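Aspartate aminotransferase (Giardia lamblia, PDB 3MEB) probably catalyses the reversible transfer of an amino group from L-aspartate to 2-oxoglutarate, giving oxaloacetate and L-glutamate, with pyridoxal 5'-phosphate as cofactor. Local coordinates at residues E147-H158 with S203-P214; S127-F138 with V269-K277. One frame throughout, in Å; residues are numbered along the deposited sequence.

Contact 1: E147-H158 with S203-P214; sequences EFYMPSTTWPNH and SIFLFHACAHNP. With SO4 (sulfate ion), chain C.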
loop_
_atom_site.group_PDB
_atom_site.type_symbol
_atom_site.label_atom_id
_atom_site.label_comp_id
_atom_site.label_asym_id
_atom_site.label_seq_id
_atom_site.Cartn_x
_atom_site.Cartn_y
_atom_site.Cartn_z
ATOM N N GLU A 147 -16.810 -17.754 -11.874
ATOM C CA GLU A 147 -16.921 -18.187 -10.492
ATOM C C GLU A 147 -15.541 -18.289 -9.887
ATOM O O GLU A 147 -14.604 -18.690 -10.569
ATOM C CB GLU A 147 -17.573 -19.556 -10.384
ATOM C CG GLU A 147 -18.811 -19.742 -11.209
ATOM C CD GLU A 147 -20.067 -19.501 -10.454
ATOM O OE1 GLU A 147 -20.065 -18.648 -9.529
ATOM O OE2 GLU A 147 -21.047 -20.185 -10.796
ATOM N N PHE A 148 -15.426 -17.917 -8.613
ATOM C CA PHE A 148 -14.167 -17.962 -7.872
ATOM C C PHE A 148 -14.271 -19.023 -6.778
ATOM O O PHE A 148 -15.212 -18.970 -5.974
ATOM C CB PHE A 148 -13.932 -16.619 -7.217
ATOM C CG PHE A 148 -12.538 -16.429 -6.723
ATOM C CD1 PHE A 148 -12.132 -16.994 -5.526
ATOM C CD2 PHE A 148 -11.634 -15.665 -7.454
ATOM C CE1 PHE A 148 -10.845 -16.836 -5.069
ATOM C CE2 PHE A 148 -10.358 -15.489 -7.002
ATOM C CZ PHE A 148 -9.968 -16.064 -5.788
ATOM N N TYR A 149 -13.317 -19.949 -6.733
ATOM C CA TYR A 149 -13.365 -21.105 -5.825
ATOM C C TYR A 149 -12.215 -21.075 -4.805
ATOM O O TYR A 149 -11.043 -20.982 -5.171
ATOM C CB TYR A 149 -13.285 -22.419 -6.629
ATOM C CG TYR A 149 -14.562 -22.780 -7.325
ATOM C CD1 TYR A 149 -15.421 -23.760 -6.815
ATOM C CD2 TYR A 149 -14.906 -22.183 -8.504
ATOM C CE1 TYR A 149 -16.596 -24.094 -7.469
ATOM C CE2 TYR A 149 -16.101 -22.521 -9.159
ATOM C CZ TYR A 149 -16.920 -23.452 -8.645
ATOM O OH TYR A 149 -18.082 -23.732 -9.333
ATOM N N MET A 150 -12.552 -21.092 -3.526
ATOM C CA MET A 150 -11.550 -21.145 -2.478
ATOM C C MET A 150 -11.432 -22.565 -1.967
ATOM O O MET A 150 -12.413 -23.287 -1.995
ATOM C CB MET A 150 -11.955 -20.291 -1.302
ATOM C CG MET A 150 -12.391 -18.894 -1.638
ATOM S SD MET A 150 -11.372 -17.728 -0.793
ATOM C CE MET A 150 -12.165 -16.179 -1.276
ATOM N N PRO A 151 -10.239 -22.981 -1.483
ATOM C CA PRO A 151 -10.226 -24.243 -0.738
ATOM C C PRO A 151 -11.119 -24.124 0.522
ATOM O O PRO A 151 -11.280 -22.992 1.067
ATOM C CB PRO A 151 -8.754 -24.410 -0.362
ATOM C CG PRO A 151 -8.197 -22.994 -0.399
ATOM C CD PRO A 151 -8.945 -22.286 -1.430
ATOM N N SER A 152 -11.724 -25.239 0.961
ATOM C CA SER A 152 -12.696 -25.199 2.066
ATOM C C SER A 152 -12.095 -24.765 3.424
ATOM O O SER A 152 -12.829 -24.334 4.330
ATOM C CB SER A 152 -13.457 -26.523 2.198
ATOM O OG SER A 152 -12.572 -27.624 2.336
ATOM N N THR A 153 -10.775 -24.910 3.548
ATOM C CA THR A 153 -9.994 -24.298 4.602
ATOM C C THR A 153 -8.937 -23.451 3.913
ATOM O O THR A 153 -8.282 -23.916 2.976
ATOM C CB THR A 153 -9.319 -25.410 5.471
ATOM O OG1 THR A 153 -10.350 -26.091 6.192
ATOM C CG2 THR A 153 -8.353 -24.862 6.453
ATOM N N THR A 154 -8.787 -22.198 4.363
ATOM C CA THR A 154 -7.874 -21.232 3.744
ATOM C C THR A 154 -7.519 -20.121 4.724
ATOM O O THR A 154 -8.018 -20.072 5.846
ATOM C CB THR A 154 -8.490 -20.655 2.456
ATOM O OG1 THR A 154 -7.451 -20.136 1.611
ATOM C CG2 THR A 154 -9.560 -19.561 2.739
ATOM N N TRP A 155 -6.644 -19.222 4.312
ATOM C CA TRP A 155 -6.255 -18.106 5.158
ATOM C C TRP A 155 -7.457 -17.178 5.366
ATOM O O TRP A 155 -8.021 -16.693 4.361
ATOM C CB TRP A 155 -5.175 -17.332 4.434
ATOM C CG TRP A 155 -4.440 -16.296 5.228
ATOM C CD1 TRP A 155 -3.831 -16.442 6.459
ATOM C CD2 TRP A 155 -4.125 -14.971 4.774
ATOM N NE1 TRP A 155 -3.168 -15.273 6.796
ATOM C CE2 TRP A 155 -3.348 -14.354 5.784
ATOM C CE3 TRP A 155 -4.414 -14.255 3.603
ATOM C CZ2 TRP A 155 -2.877 -13.037 5.664
ATOM C CZ3 TRP A 155 -3.938 -12.929 3.483
ATOM C CH2 TRP A 155 -3.193 -12.345 4.510
ATOM N N PRO A 156 -7.843 -16.918 6.651
ATOM C CA PRO A 156 -9.046 -16.149 6.917
ATOM C C PRO A 156 -9.139 -14.851 6.147
ATOM O O PRO A 156 -10.221 -14.498 5.657
ATOM C CB PRO A 156 -8.967 -15.887 8.432
ATOM C CG PRO A 156 -8.328 -17.089 8.962
ATOM C CD PRO A 156 -7.307 -17.515 7.896
ATOM N N ASN A 157 -8.016 -14.157 5.982
ATOM C CA ASN A 157 -8.084 -12.863 5.325
ATOM C C ASN A 157 -8.471 -12.944 3.858
ATOM O O ASN A 157 -8.914 -11.911 3.280
ATOM C CB ASN A 157 -6.779 -12.075 5.464
ATOM C CG ASN A 157 -6.969 -10.588 5.172
ATOM O OD1 ASN A 157 -8.070 -10.026 5.440
ATOM N ND2 ASN A 157 -5.898 -9.925 4.671
ATOM N N HIS A 158 -8.306 -14.126 3.248
ATOM C CA HIS A 158 -8.772 -14.326 1.898
ATOM C C HIS A 158 -10.268 -13.965 1.773
ATOM O O HIS A 158 -10.674 -13.381 0.756
ATOM C CB HIS A 158 -8.605 -15.776 1.385
ATOM C CG HIS A 158 -7.214 -16.169 1.003
ATOM N ND1 HIS A 158 -6.802 -17.491 1.016
ATOM C CD2 HIS A 158 -6.155 -15.450 0.562
ATOM C CE1 HIS A 158 -5.541 -17.555 0.633
ATOM N NE2 HIS A 158 -5.132 -16.339 0.319
ATOM N N SER A 203 -13.517 -21.254 -14.745
ATOM C CA SER A 203 -13.653 -20.783 -13.376
ATOM C C SER A 203 -12.256 -20.470 -12.807
ATOM O O SER A 203 -11.253 -20.875 -13.386
ATOM C CB SER A 203 -14.382 -21.832 -12.536
ATOM O OG SER A 203 -15.734 -21.892 -12.943
ATOM N N ILE A 204 -12.209 -19.758 -11.680
ATOM C CA ILE A 204 -10.957 -19.353 -11.054
ATOM C C ILE A 204 -10.771 -20.161 -9.765
ATOM O O ILE A 204 -11.704 -20.245 -8.954
ATOM C CB ILE A 204 -10.974 -17.847 -10.707
ATOM C CG1 ILE A 204 -11.233 -16.987 -11.944
ATOM C CG2 ILE A 204 -9.655 -17.410 -10.034
ATOM C CD1 ILE A 204 -11.830 -15.594 -11.636
ATOM N N PHE A 205 -9.606 -20.780 -9.590
ATOM C CA PHE A 205 -9.339 -21.566 -8.389
ATOM C C PHE A 205 -8.190 -20.968 -7.665
ATOM O O PHE A 205 -7.119 -20.807 -8.241
ATOM C CB PHE A 205 -9.073 -23.051 -8.734
ATOM C CG PHE A 205 -10.320 -23.770 -9.134
ATOM C CD1 PHE A 205 -11.080 -24.438 -8.206
ATOM C CD2 PHE A 205 -10.806 -23.661 -10.430
ATOM C CE1 PHE A 205 -12.269 -25.032 -8.578
ATOM C CE2 PHE A 205 -11.988 -24.265 -10.800
ATOM C CZ PHE A 205 -12.708 -24.951 -9.870
ATOM N N LEU A 206 -8.422 -20.611 -6.405
ATOM C CA LEU A 206 -7.348 -20.130 -5.546
ATOM C C LEU A 206 -6.635 -21.328 -4.950
ATOM O O LEU A 206 -7.294 -22.245 -4.402
ATOM C CB LEU A 206 -7.929 -19.249 -4.426
ATOM C CG LEU A 206 -6.952 -18.529 -3.506
ATOM C CD1 LEU A 206 -6.105 -17.468 -4.223
ATOM C CD2 LEU A 206 -7.766 -17.889 -2.366
ATOM N N PHE A 207 -5.312 -21.349 -5.110
ATOM C CA PHE A 207 -4.470 -22.437 -4.628
ATOM C C PHE A 207 -3.380 -21.833 -3.811
ATOM O O PHE A 207 -2.862 -20.767 -4.152
ATOM C CB PHE A 207 -3.757 -23.165 -5.778
ATOM C CG PHE A 207 -4.648 -24.004 -6.623
ATOM C CD1 PHE A 207 -5.322 -25.096 -6.081
ATOM C CD2 PHE A 207 -4.816 -23.713 -7.966
ATOM C CE1 PHE A 207 -6.185 -25.877 -6.896
ATOM C CE2 PHE A 207 -5.629 -24.479 -8.773
ATOM C CZ PHE A 207 -6.321 -25.561 -8.241
ATOM N N HIS A 208 -3.020 -22.485 -2.737
ATOM C CA HIS A 208 -1.752 -22.180 -2.060
ATOM C C HIS A 208 -0.640 -22.954 -2.762
ATOM O O HIS A 208 -0.761 -24.158 -2.994
ATOM C CB HIS A 208 -1.830 -22.590 -0.596
ATOM C CG HIS A 208 -2.909 -21.905 0.173
ATOM N ND1 HIS A 208 -2.701 -21.359 1.417
ATOM C CD2 HIS A 208 -4.234 -21.748 -0.087
ATOM C CE1 HIS A 208 -3.836 -20.860 1.876
ATOM N NE2 HIS A 208 -4.791 -21.098 0.990
ATOM N N ALA A 209 0.453 -22.281 -3.093
ATOM C CA ALA A 209 1.537 -22.889 -3.874
ATOM C C ALA A 209 2.231 -24.021 -3.106
ATOM O O ALA A 209 2.591 -25.068 -3.682
ATOM C CB ALA A 209 2.558 -21.798 -4.261
ATOM N N CYS A 210 2.397 -23.801 -1.803
ATOM C CA CYS A 210 2.983 -24.760 -0.873
ATOM C C CYS A 210 2.716 -24.255 0.532
ATOM O O CYS A 210 2.375 -23.112 0.681
ATOM C CB CYS A 210 4.495 -24.913 -1.088
ATOM S SG CYS A 210 5.575 -23.508 -0.787
ATOM N N ALA A 211 2.906 -25.097 1.544
ATOM C CA ALA A 211 2.696 -24.708 2.951
ATOM C C ALA A 211 1.306 -24.089 3.149
ATOM O O ALA A 211 1.173 -23.006 3.683
ATOM C CB ALA A 211 3.846 -23.763 3.439
ATOM N N HIS A 212 0.271 -24.801 2.708
ATOM C CA HIS A 212 -1.095 -24.373 2.888
ATOM C C HIS A 212 -1.334 -23.893 4.331
ATOM O O HIS A 212 -0.933 -24.521 5.306
ATOM C CB HIS A 212 -2.050 -25.495 2.554
ATOM C CG HIS A 212 -3.490 -25.166 2.779
ATOM N ND1 HIS A 212 -4.120 -25.392 3.983
ATOM C CD2 HIS A 212 -4.426 -24.649 1.947
ATOM C CE1 HIS A 212 -5.394 -25.048 3.873
ATOM N NE2 HIS A 212 -5.601 -24.584 2.653
ATOM N N ASN A 213 -1.956 -22.730 4.422
ATOM C CA ASN A 213 -2.187 -22.019 5.687
ATOM C C ASN A 213 -3.708 -21.985 5.846
ATOM O O ASN A 213 -4.361 -21.359 5.030
ATOM C CB ASN A 213 -1.609 -20.637 5.539
ATOM C CG ASN A 213 -1.778 -19.791 6.749
ATOM O OD1 ASN A 213 -2.455 -20.152 7.712
ATOM N ND2 ASN A 213 -1.146 -18.626 6.708
ATOM N N PRO A 214 -4.262 -22.624 6.898
ATOM C CA PRO A 214 -3.603 -22.991 8.152
ATOM C C PRO A 214 -3.205 -24.452 8.366
ATOM O O PRO A 214 -2.561 -24.746 9.384
ATOM C CB PRO A 214 -4.669 -22.616 9.170
ATOM C CG PRO A 214 -5.959 -23.079 8.475
ATOM C CD PRO A 214 -5.730 -22.791 7.003
HETATM S S SO4 C . -0.291 -15.299 9.133
HETATM O O1 SO4 C . -1.247 -16.310 8.630
HETATM O O2 SO4 C . -0.113 -15.371 10.577
HETATM O O3 SO4 C . 0.962 -15.487 8.440
HETATM O O4 SO4 C . -0.843 -14.014 8.766
HETATM O O HOH W 1 -17.073 -19.642 -13.962
#
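Phe148 faces Ile204 and Tyr149 faces Phe205 in a parallel strand pair within the mixed seven-stranded sheet of the aminotransferase large domain. Its backbone bonds alternate: Ile204 N reaches Glu147 O at 2.8 Å, Tyr149 N reaches Ile204 O, and Leu206 N reaches Tyr149 O.

Aromatic and apolar groups divide between the two sheet faces. The Tyr149 and Phe205 rings form an offset stack, centroids 4.7 Å apart and planes 18° from parallel, while Phe148 packs obliquely on Ile204 CG2 and Leu206 CB. Leu206 CD2 sits 3.7 Å from the centroid of the His158 ring, over its face, a CH-pi contact; Trp155 CB covers the opposite face.

Beyond the strands the contact turns polar. Thr154 has its hydroxyl anti to the backbone N (chi1 -158°), which places OG1 between two imidazoles, 2.9 Å from His208 NE2 and 2.8 Å from His158 ND1. His212 NE2 donates to Thr153 O at 2.8 Å, meeting it from 42° above the carbonyl plane, while its ND1 bonds to Ser215. A cis peptide precedes Pro214, whose CD presses against Thr153 CG2 at 3.4 Å.

At the cofactor-binding end, Asn213 ND2 donates to O1 of a sulfate at 3.0 Å, and Trp155 NE1 donates to the same oxygen; Asn213 OD1 accepts from Arg419, which also bonds to this sulfate. His158 NE2 bonds to Asp241, a residue of the pyridoxal phosphate pocket. Thr154 on ND1, Asp241 on NE2 and carbon over both faces thus fix the rotation of His158, consistent with a second shell that helps to position Asp241.

Contact 2: S127-F138 with V269-K277; sequences SGTGSLHIGFEF and VLVAQSFSK. With SO4 (sulfate ion), chain E; SO4 (sulfate ion), chain C.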
loop_
_atom_site.group_PDB
_atom_site.type_symbol
_atom_site.label_atom_id
_atom_site.label_comp_id
_atom_site.label_asym_id
_atom_site.label_seq_id
_atom_site.Cartn_x
_atom_site.Cartn_y
_atom_site.Cartn_z
ATOM N N SER A 127 3.083 -6.495 -0.920
ATOM C CA SER A 127 3.257 -7.859 -0.441
ATOM C C SER A 127 2.133 -8.778 -0.897
ATOM O O SER A 127 1.425 -8.495 -1.882
ATOM C CB SER A 127 3.424 -7.848 1.093
ATOM O OG SER A 127 4.057 -9.026 1.557
ATOM N N GLY A 128 1.952 -9.872 -0.171
ATOM C CA GLY A 128 0.952 -10.850 -0.529
ATOM C C GLY A 128 -0.453 -10.295 -0.590
ATOM O O GLY A 128 -1.208 -10.577 -1.527
ATOM N N THR A 129 -0.826 -9.594 0.471
ATOM C CA THR A 129 -2.187 -9.092 0.607
ATOM C C THR A 129 -2.520 -8.150 -0.526
ATOM O O THR A 129 -3.617 -8.243 -1.105
ATOM C CB THR A 129 -2.456 -8.444 2.007
ATOM O OG1 THR A 129 -2.192 -9.409 3.046
ATOM C CG2 THR A 129 -3.918 -7.970 2.120
ATOM N N GLY A 130 -1.611 -7.208 -0.795
ATOM C CA GLY A 130 -1.832 -6.191 -1.822
ATOM C C GLY A 130 -1.818 -6.819 -3.207
ATOM O O GLY A 130 -2.497 -6.348 -4.122
ATOM N N SER A 131 -1.050 -7.898 -3.345
ATOM C CA SER A 131 -1.020 -8.658 -4.612
ATOM C C SER A 131 -2.368 -9.372 -4.817
ATOM O O SER A 131 -2.932 -9.305 -5.907
ATOM C CB SER A 131 0.174 -9.598 -4.640
ATOM O OG SER A 131 1.400 -8.891 -4.577
ATOM N N LEU A 132 -2.933 -9.958 -3.752
ATOM C CA LEU A 132 -4.252 -10.611 -3.825
ATOM C C LEU A 132 -5.339 -9.624 -4.121
ATOM O O LEU A 132 -6.200 -9.897 -4.935
ATOM C CB LEU A 132 -4.603 -11.324 -2.505
ATOM C CG LEU A 132 -3.716 -12.516 -2.095
ATOM C CD1 LEU A 132 -3.751 -12.733 -0.583
ATOM C CD2 LEU A 132 -4.095 -13.832 -2.906
ATOM N N HIS A 133 -5.362 -8.520 -3.387
ATOM C CA HIS A 133 -6.314 -7.468 -3.674
ATOM C C HIS A 133 -6.350 -7.104 -5.173
ATOM O O HIS A 133 -7.409 -7.171 -5.800
ATOM C CB HIS A 133 -6.095 -6.216 -2.810
ATOM C CG HIS A 133 -6.951 -5.064 -3.219
ATOM N ND1 HIS A 133 -8.322 -5.052 -3.043
ATOM C CD2 HIS A 133 -6.637 -3.895 -3.824
ATOM C CE1 HIS A 133 -8.813 -3.928 -3.534
ATOM N NE2 HIS A 133 -7.814 -3.212 -4.021
ATOM N N ILE A 134 -5.203 -6.711 -5.701
ATOM C CA ILE A 134 -5.113 -6.215 -7.083
ATOM C C ILE A 134 -5.412 -7.330 -8.091
ATOM O O ILE A 134 -6.089 -7.089 -9.104
ATOM C CB ILE A 134 -3.738 -5.557 -7.385
ATOM C CG1 ILE A 134 -3.593 -4.265 -6.574
ATOM C CG2 ILE A 134 -3.591 -5.242 -8.900
ATOM C CD1 ILE A 134 -4.582 -3.144 -6.981
ATOM N N GLY A 135 -4.971 -8.545 -7.771
ATOM C CA GLY A 135 -5.201 -9.689 -8.638
ATOM C C GLY A 135 -6.668 -10.138 -8.626
ATOM O O GLY A 135 -7.265 -10.390 -9.688
ATOM N N PHE A 136 -7.288 -10.146 -7.447
ATOM C CA PHE A 136 -8.747 -10.408 -7.343
ATOM C C PHE A 136 -9.564 -9.386 -8.156
ATOM O O PHE A 136 -10.496 -9.744 -8.928
ATOM C CB PHE A 136 -9.197 -10.373 -5.879
ATOM C CG PHE A 136 -8.829 -11.588 -5.071
ATOM C CD1 PHE A 136 -7.846 -12.484 -5.483
ATOM C CD2 PHE A 136 -9.444 -11.810 -3.841
ATOM C CE1 PHE A 136 -7.499 -13.574 -4.683
ATOM C CE2 PHE A 136 -9.088 -12.889 -3.053
ATOM C CZ PHE A 136 -8.123 -13.763 -3.471
ATOM N N GLU A 137 -9.254 -8.108 -7.965
ATOM C CA GLU A 137 -9.925 -7.047 -8.681
ATOM C C GLU A 137 -9.628 -7.126 -10.181
ATOM O O GLU A 137 -10.519 -6.909 -11.008
ATOM C CB GLU A 137 -9.512 -5.670 -8.148
ATOM C CG GLU A 137 -10.083 -4.499 -8.922
ATOM C CD GLU A 137 -9.556 -3.167 -8.426
ATOM O OE1 GLU A 137 -8.310 -3.007 -8.223
ATOM O OE2 GLU A 137 -10.388 -2.253 -8.282
ATOM N N PHE A 138 -8.403 -7.474 -10.530
ATOM C CA PHE A 138 -8.026 -7.637 -11.952
ATOM C C PHE A 138 -8.976 -8.621 -12.650
ATOM O O PHE A 138 -9.498 -8.362 -13.720
ATOM C CB PHE A 138 -6.574 -8.110 -12.031
ATOM C CG PHE A 138 -6.069 -8.369 -13.440
ATOM C CD1 PHE A 138 -5.454 -7.358 -14.161
ATOM C CD2 PHE A 138 -6.136 -9.633 -13.992
ATOM C CE1 PHE A 138 -4.945 -7.594 -15.463
ATOM C CE2 PHE A 138 -5.643 -9.878 -15.300
ATOM C CZ PHE A 138 -5.047 -8.853 -16.033
ATOM N N VAL A 269 -2.232 -18.716 -15.316
ATOM C CA VAL A 269 -2.141 -18.518 -13.869
ATOM C C VAL A 269 -1.952 -17.071 -13.469
ATOM O O VAL A 269 -1.480 -16.242 -14.261
ATOM C CB VAL A 269 -0.992 -19.340 -13.264
ATOM C CG1 VAL A 269 -0.954 -20.758 -13.874
ATOM C CG2 VAL A 269 0.344 -18.609 -13.380
ATOM N N LEU A 270 -2.395 -16.744 -12.254
ATOM C CA LEU A 270 -1.876 -15.620 -11.519
ATOM C C LEU A 270 -1.069 -16.143 -10.311
ATOM O O LEU A 270 -1.311 -17.261 -9.802
ATOM C CB LEU A 270 -3.008 -14.694 -11.051
ATOM C CG LEU A 270 -3.692 -13.816 -12.131
ATOM C CD1 LEU A 270 -4.661 -14.555 -12.976
ATOM C CD2 LEU A 270 -4.440 -12.682 -11.434
ATOM N N VAL A 271 -0.107 -15.341 -9.878
ATOM C CA VAL A 271 0.678 -15.623 -8.667
ATOM C C VAL A 271 0.751 -14.329 -7.853
ATOM O O VAL A 271 1.215 -13.275 -8.361
ATOM C CB VAL A 271 2.100 -16.094 -8.978
ATOM C CG1 VAL A 271 2.875 -16.382 -7.724
ATOM C CG2 VAL A 271 2.100 -17.368 -9.928
ATOM N N ALA A 272 0.299 -14.410 -6.602
ATOM C CA ALA A 272 0.476 -13.345 -5.624
ATOM C C ALA A 272 1.665 -13.754 -4.764
ATOM O O ALA A 272 1.595 -14.737 -4.006
ATOM C CB ALA A 272 -0.741 -13.187 -4.791
ATOM N N GLN A 273 2.767 -13.058 -4.930
ATOM C CA GLN A 273 4.073 -13.499 -4.396
ATOM C C GLN A 273 4.531 -12.588 -3.266
ATOM O O GLN A 273 4.766 -11.402 -3.503
ATOM C CB GLN A 273 5.082 -13.521 -5.541
ATOM C CG GLN A 273 6.547 -13.844 -5.113
ATOM C CD GLN A 273 7.535 -13.700 -6.256
ATOM O OE1 GLN A 273 7.316 -12.924 -7.192
ATOM N NE2 GLN A 273 8.643 -14.411 -6.167
ATOM N N SER A 274 4.611 -13.109 -2.048
ATOM C CA SER A 274 5.028 -12.330 -0.850
ATOM C C SER A 274 6.482 -12.588 -0.481
ATOM O O SER A 274 6.948 -13.737 -0.547
ATOM C CB SER A 274 4.130 -12.705 0.343
ATOM O OG SER A 274 4.704 -12.353 1.613
ATOM N N PHE A 275 7.193 -11.525 -0.128
ATOM C CA PHE A 275 8.544 -11.622 0.447
ATOM C C PHE A 275 8.554 -11.288 1.961
ATOM O O PHE A 275 9.605 -11.081 2.569
ATOM C CB PHE A 275 9.503 -10.721 -0.335
ATOM C CG PHE A 275 9.570 -11.035 -1.825
ATOM C CD1 PHE A 275 9.839 -12.319 -2.251
ATOM C CD2 PHE A 275 9.332 -10.048 -2.792
ATOM C CE1 PHE A 275 9.892 -12.637 -3.645
ATOM C CE2 PHE A 275 9.369 -10.342 -4.168
ATOM C CZ PHE A 275 9.671 -11.648 -4.590
ATOM N N SER A 276 7.390 -11.350 2.596
ATOM C CA SER A 276 7.300 -11.104 4.044
ATOM C C SER A 276 8.028 -12.169 4.877
ATOM O O SER A 276 8.696 -11.848 5.887
ATOM C CB SER A 276 5.849 -11.077 4.502
ATOM O OG SER A 276 5.200 -9.899 4.072
ATOM N N LYS A 277 7.883 -13.427 4.486
ATOM C CA LYS A 277 8.379 -14.506 5.318
ATOM C C LYS A 277 9.743 -14.998 4.855
ATOM O O LYS A 277 10.659 -15.117 5.658
ATOM C CB LYS A 277 7.380 -15.652 5.365
ATOM C CG LYS A 277 6.093 -15.296 6.131
ATOM C CD LYS A 277 4.980 -15.017 5.212
ATOM C CE LYS A 277 3.642 -15.140 5.944
ATOM N NZ LYS A 277 3.468 -14.245 7.124
HETATM S S SO4 E . 1.601 -10.368 3.562
HETATM O O1 SO4 E . 2.058 -11.169 2.452
HETATM O O2 SO4 E . 0.987 -11.273 4.505
HETATM O O3 SO4 E . 2.729 -9.735 4.243
HETATM O O4 SO4 E . 0.595 -9.420 3.127
HETATM S S SO4 C . -0.291 -15.299 9.133
HETATM O O1 SO4 C . -1.247 -16.310 8.630
HETATM O O2 SO4 C . -0.113 -15.371 10.577
HETATM O O3 SO4 C . 0.962 -15.487 8.440
HETATM O O4 SO4 C . -0.843 -14.014 8.766
#
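Ser127 and Ser276 turn their hydroxyls to meet across the contact: a chi1 of -159° puts Ser127 OG opposite its backbone N, beside the carbonyl carbon, and a chi1 of -73° swings Ser276 OG back beside its own backbone N, leaving the two oxygens 2.9 Å apart. They belong to the phosphate-binding site of a fold type I aminotransferase, where the N-terminal end of helix 127-142 meets the C-terminal end of strand 269-274.

A sulfate, probably from the crystallisation liquor, is modelled here, and a pyridoxal phosphate also lies against Ser127, so the two probably share the site as alternatives. Thr129 N donates to the sulfate O4 at 3.0 Å, whereas the bond from Gly128 N to O1 is weak. Ser274 OG and Ser276 OG approach the same ion from the strand side, and Arg285 of this chain and Tyr90 of the second subunit also bond to it. The first turn of the helix is braced by Ser131, whose OG donates a hydrogen bond to Ser127 O at 2.7 Å, a carbonyl that also accepts from Ser131 N. On the strand side, Ser276 N donates to Ser274 OG at 3.0 Å, an ST turn that holds this oxygen close to the anion.

Further along, the helix runs nearly antiparallel to the strand (161°), with axes 6.5 Å apart at closest approach, and the interface becomes apolar. Ala272 CB lies 3.7 Å from Ser131 CB and also touches Leu132 CD2. Gly135 brings bare backbone to the interface, its O 4.0 Å from Leu270 CD2, and the same methyl meets the Phe138 ring obliquely.

Past the strand, Lys277, one of the residues that bind pyridoxal phosphate, sends NZ to O3 of a second sulfate at 3.1 Å.

In the fold
Both contacts lie in the buried core and reach the same mixed sheet, but they hold it together differently. Contact 1 joins neighbouring parallel strands edge to edge through backbone bonds, burying 829 Å²; contact 2 lays a helix on the sheet with no clear hydrogen bond between its segments, burying 340 Å². Each is apolar along the sheet and polar where its loops or helix end meet the cofactor pocket: histidines, threonine and asparagine in contact 1, serines and helix N-H groups round an anion in contact 2. They touch directly, Trp155 CH2 lying 3.4 Å from Thr129 OG1, and one sulfate bridges Asn213 and Lys277.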